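Local coordinates for protein cellulose 1,4-beta-cellobiosidase (Thermobifida fusca, PDB 4JJJ) that probably hydrolyses cellulose as a cellobiohydrolase, releasing cellobiose from the chain, with this piece being its glycosyl hydrolase family 48 catalytic domain, at residues A[58-61]-A[62-65]; A[563-566]-A[567-570]. The protein carries 1 engineered substitution. All coordinates share one frame; numbering follows the deposited sequence.

Contact 1: residues A[58-61]-A[62-65]; sequences WLEA and YYGR
W58 and Y62, one turn apart on helix 50-67, lay their rings side by side on the same flank of the helix. The planes are only 21° from parallel but slid apart, with 5.6 Å between the centroids of the indole's five-membered ring and the phenol, so they barely overlap. The touching atoms are NE1 and CD1 of W58 and CE1 and CD1 of Y62: W58 NE1 lies 3.6 Å from Y62 CE1, and W58 CD1 lies 3.9 Å from Y62 CD1. A chi1 of -153°, with CG anti to the backbone N, carries the indole to this flank, and the small chi2 of -10° turns its CD1/NE1 side to the tyrosine. A water at the indole's edge, in its plane, accepts from W58 NE1 at 3.0 Å and donates to Y62 OH at 3.2 Å; the same hydroxyl bonds E635. With an alanine here in place of W58, the water is likely to lose its indole donor and the Y62 ring the neighbour it packs on. On another flank E60 bends at chi2, bringing OE1 to 3.7 Å from Y63 CB, while its carboxylate is gripped by Y10 and K14. Beneath the side chains run four successive i to i+4 bonds, from Y62 N to W58 O (3.1 Å) through R65 N to A61 O. Small A61 suits close helix packing, touching V232 and W239 of helix 223-242. In this (alpha/alpha)6 barrel the two rings pack against helices 620-637 and 223-242, while the water, the Y10 hydroxyl and the charged K14 and E635 pair with the polar ends buried with them.

Contact 2: residues A[563-566]-A[567-570]; sequences YVPP and GWSG
V564 and W568 cross at about a right angle, V564 CG1 standing 4.0 Å from W568 CB and reaching the indole only at CE3. P565 instead runs alongside W568, both side chains pointing the same way, and its CD lies 4.0 Å from that same CB. The tryptophan's CB is thus the shared point of contact, while a chi1 of -156° sets CG beside the carbonyl carbon and leads the indole away from the turn, past the two apolar neighbours. Beyond them L206 touches both P565 and W568, and D205 OD1 accepts a hydrogen bond from the indole NE1.

What brings these side chains together is a type II beta turn from P565 to W568. It is closed by W568 N bonding P565 O at 3.0 Å. Proline suits the first corner, where P566 has a phi of -57° that its ring enforces. G567 follows with a phi of 82°, at which a side chain would jam against the carbonyl of P566. Both corner residues are exposed. The chemistry is therefore that of an exposed type II turn restrained by its prolines, with glycine at the corner that needs a positive phi, one backbone bond closing it, and one polar bond, from NE1 to D205, that would limit rotation of the indole.

How the contacts relate
Contacts 1 and 2 belong to one catalytic domain but lie on opposite sides of its centre, with 48 Å between their own centres and about 35 Å between nearest atoms, so neither touches the other. Residues 58-65 form a buried piece of a barrel helix; residues 563-570 form a surface loop leading into strand 570-571. Each contact is at some distance from bound glucose: about 12 Å from the W58 side chain and about 13 Å from that of W568. Helix 50-67 also carries E51, the predicted proton donor, seven residues before W58. Contact 1 is thus helix packing on the same helix as E51, whereas contact 2 is a turn in a peripheral loop.

Contact 1: residues A[58-61]-A[62-65]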
loop_
_atom_site.group_PDB
_atom_site.type_symbol
_atom_site.label_atom_id
_atom_site.label_comp_id
_atom_site.label_asym_id
_atom_site.label_seq_id
_atom_site.Cartn_x
_atom_site.Cartn_y
_atom_site.Cartn_z
ATOM N N TRP A 58 4.776 13.016 -4.870
ATOM C CA TRP A 58 3.957 14.021 -4.233
ATOM C C TRP A 58 4.787 15.223 -3.771
ATOM O O TRP A 58 4.418 16.419 -3.957
ATOM C CB TRP A 58 3.168 13.456 -3.057
ATOM C CG TRP A 58 1.908 14.101 -2.707
ATOM C CD1 TRP A 58 1.343 15.288 -3.147
ATOM C CD2 TRP A 58 0.929 13.510 -1.818
ATOM N NE1 TRP A 58 0.106 15.463 -2.581
ATOM C CE2 TRP A 58 -0.165 14.393 -1.737
ATOM C CE3 TRP A 58 0.937 12.320 -1.050
ATOM C CZ2 TRP A 58 -1.297 14.133 -0.945
ATOM C CZ3 TRP A 58 -0.208 12.043 -0.251
ATOM C CH2 TRP A 58 -1.315 12.934 -0.230
ATOM N N LEU A 59 5.985 14.943 -3.176
ATOM C CA LEU A 59 6.819 15.997 -2.692
ATOM C C LEU A 59 7.319 16.872 -3.834
ATOM O O LEU A 59 7.301 18.113 -3.706
ATOM C CB LEU A 59 8.019 15.364 -2.025
ATOM C CG LEU A 59 9.028 16.315 -1.325
ATOM C CD1 LEU A 59 8.454 16.876 -0.047
ATOM C CD2 LEU A 59 10.325 15.592 -1.064
ATOM N N GLU A 60 7.758 16.247 -4.916
ATOM C CA GLU A 60 8.222 17.039 -6.049
ATOM C C GLU A 60 7.133 17.743 -6.790
ATOM O O GLU A 60 7.405 18.793 -7.375
ATOM C CB GLU A 60 9.109 16.155 -6.981
ATOM C CG GLU A 60 10.349 15.570 -6.315
ATOM C CD GLU A 60 11.387 16.518 -5.839
ATOM O OE1 GLU A 60 11.084 17.743 -5.632
ATOM O OE2 GLU A 60 12.499 15.999 -5.598
ATOM N N ALA A 61 5.899 17.227 -6.709
ATOM C CA ALA A 61 4.819 17.962 -7.391
ATOM C C ALA A 61 4.548 19.257 -6.645
ATOM O O ALA A 61 4.317 20.346 -7.234
ATOM C CB ALA A 61 3.558 17.068 -7.487
ATOM N N TYR A 62 4.503 19.221 -5.318
ATOM C CA TYR A 62 4.355 20.439 -4.503
ATOM C C TYR A 62 5.562 21.347 -4.682
ATOM O O TYR A 62 5.393 22.557 -4.727
ATOM C CB TYR A 62 4.132 20.155 -3.026
ATOM C CG TYR A 62 2.652 20.138 -2.643
ATOM C CD1 TYR A 62 2.042 18.981 -2.222
ATOM C CD2 TYR A 62 1.938 21.288 -2.727
ATOM C CE1 TYR A 62 0.706 18.956 -1.871
ATOM C CE2 TYR A 62 0.576 21.280 -2.406
ATOM C CZ TYR A 62 -0.033 20.097 -1.939
ATOM O OH TYR A 62 -1.416 19.980 -1.645
ATOM N N TYR A 63 6.743 20.818 -4.849
ATOM C CA TYR A 63 7.868 21.643 -5.204
ATOM C C TYR A 63 7.637 22.386 -6.511
ATOM O O TYR A 63 7.921 23.599 -6.606
ATOM C CB TYR A 63 9.176 20.833 -5.237
ATOM C CG TYR A 63 10.417 21.733 -5.442
ATOM C CD1 TYR A 63 10.894 22.480 -4.373
ATOM C CD2 TYR A 63 10.947 21.886 -6.688
ATOM C CE1 TYR A 63 12.008 23.289 -4.552
ATOM C CE2 TYR A 63 12.066 22.698 -6.907
ATOM C CZ TYR A 63 12.556 23.385 -5.827
ATOM O OH TYR A 63 13.642 24.310 -5.954
ATOM N N GLY A 64 7.150 21.716 -7.544
ATOM C CA GLY A 64 6.698 22.408 -8.746
ATOM C C GLY A 64 5.689 23.466 -8.564
ATOM O O GLY A 64 5.757 24.527 -9.166
ATOM N N ARG A 65 4.708 23.228 -7.715
ATOM C CA ARG A 65 3.690 24.228 -7.420
ATOM C C ARG A 65 4.297 25.483 -6.864
ATOM O O ARG A 65 3.997 26.604 -7.304
ATOM C CB ARG A 65 2.633 23.729 -6.439
ATOM C CG ARG A 65 1.558 24.746 -6.104
ATOM C CD ARG A 65 0.525 24.318 -5.060
ATOM N NE ARG A 65 -0.508 25.354 -5.049
ATOM C CZ ARG A 65 -0.400 26.516 -4.453
ATOM N NH1 ARG A 65 0.541 26.820 -3.541
ATOM N NH2 ARG A 65 -1.350 27.397 -4.726
HETATM O O HOH W 1 -2.216 17.221 -3.153
#

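Contact 2: residues A[563-566]-A[567-570]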
loop_
_atom_site.group_PDB
_atom_site.type_symbol
_atom_site.label_atom_id
_atom_site.label_comp_id
_atom_site.label_asym_id
_atom_site.label_seq_id
_atom_site.Cartn_x
_atom_site.Cartn_y
_atom_site.Cartn_z
ATOM N N TYR A 563 7.255 -20.093 10.637
ATOM C CA TYR A 563 7.135 -21.441 10.118
ATOM C C TYR A 563 8.088 -21.734 8.992
ATOM O O TYR A 563 8.215 -20.973 8.048
ATOM C CB TYR A 563 5.668 -21.692 9.640
ATOM C CG TYR A 563 5.395 -23.098 9.115
ATOM C CD1 TYR A 563 5.315 -24.106 10.045
ATOM C CD2 TYR A 563 5.343 -23.374 7.780
ATOM C CE1 TYR A 563 5.081 -25.407 9.620
ATOM C CE2 TYR A 563 5.093 -24.682 7.316
ATOM C CZ TYR A 563 5.032 -25.681 8.283
ATOM O OH TYR A 563 4.796 -26.956 7.875
ATOM N N VAL A 564 8.714 -22.976 8.999
ATOM C CA VAL A 564 9.448 -23.521 7.923
ATOM C C VAL A 564 8.925 -25.009 7.803
ATOM O O VAL A 564 8.816 -25.601 8.855
ATOM C CB VAL A 564 10.966 -23.470 8.224
ATOM C CG1 VAL A 564 11.720 -24.082 7.124
ATOM C CG2 VAL A 564 11.425 -22.026 8.450
ATOM N N PRO A 565 8.665 -25.482 6.586
ATOM C CA PRO A 565 8.240 -26.913 6.424
ATOM C C PRO A 565 9.241 -27.915 6.990
ATOM O O PRO A 565 10.404 -27.734 6.864
ATOM C CB PRO A 565 8.070 -27.095 4.945
ATOM C CG PRO A 565 7.873 -25.681 4.402
ATOM C CD PRO A 565 8.721 -24.840 5.270
ATOM N N PRO A 566 8.695 -28.944 7.631
ATOM C CA PRO A 566 9.581 -30.024 8.148
ATOM C C PRO A 566 10.345 -30.527 6.957
ATOM O O PRO A 566 9.830 -30.617 5.823
ATOM C CB PRO A 566 8.612 -31.081 8.567
ATOM C CG PRO A 566 7.349 -30.387 8.898
ATOM C CD PRO A 566 7.280 -29.179 7.955
ATOM N N GLY A 567 11.609 -30.786 7.174
ATOM C CA GLY A 567 12.436 -31.282 6.084
ATOM C C GLY A 567 13.002 -30.262 5.128
ATOM O O GLY A 567 13.890 -30.570 4.305
ATOM N N TRP A 568 12.535 -29.003 5.244
ATOM C CA TRP A 568 13.023 -27.969 4.338
ATOM C C TRP A 568 14.270 -27.361 4.879
ATOM O O TRP A 568 14.344 -27.065 6.050
ATOM C CB TRP A 568 11.991 -26.824 4.161
ATOM C CG TRP A 568 12.132 -26.060 2.917
ATOM C CD1 TRP A 568 11.481 -26.251 1.752
ATOM C CD2 TRP A 568 12.930 -24.914 2.731
ATOM N NE1 TRP A 568 11.864 -25.340 0.803
ATOM C CE2 TRP A 568 12.794 -24.519 1.383
ATOM C CE3 TRP A 568 13.858 -24.236 3.558
ATOM C CZ2 TRP A 568 13.460 -23.427 0.872
ATOM C CZ3 TRP A 568 14.553 -23.185 2.990
ATOM C CH2 TRP A 568 14.317 -22.794 1.684
ATOM N N SER A 569 15.206 -27.136 4.001
ATOM C CA SER A 569 16.459 -26.546 4.444
ATOM C C SER A 569 17.026 -25.666 3.328
ATOM O O SER A 569 17.033 -26.011 2.109
ATOM C CB SER A 569 17.404 -27.703 4.826
ATOM O OG SER A 569 18.610 -27.168 5.287
ATOM N N GLY A 570 17.602 -24.524 3.706
ATOM C CA GLY A 570 18.167 -23.619 2.773
ATOM C C GLY A 570 18.937 -22.542 3.514
ATOM O O GLY A 570 18.908 -22.502 4.768
#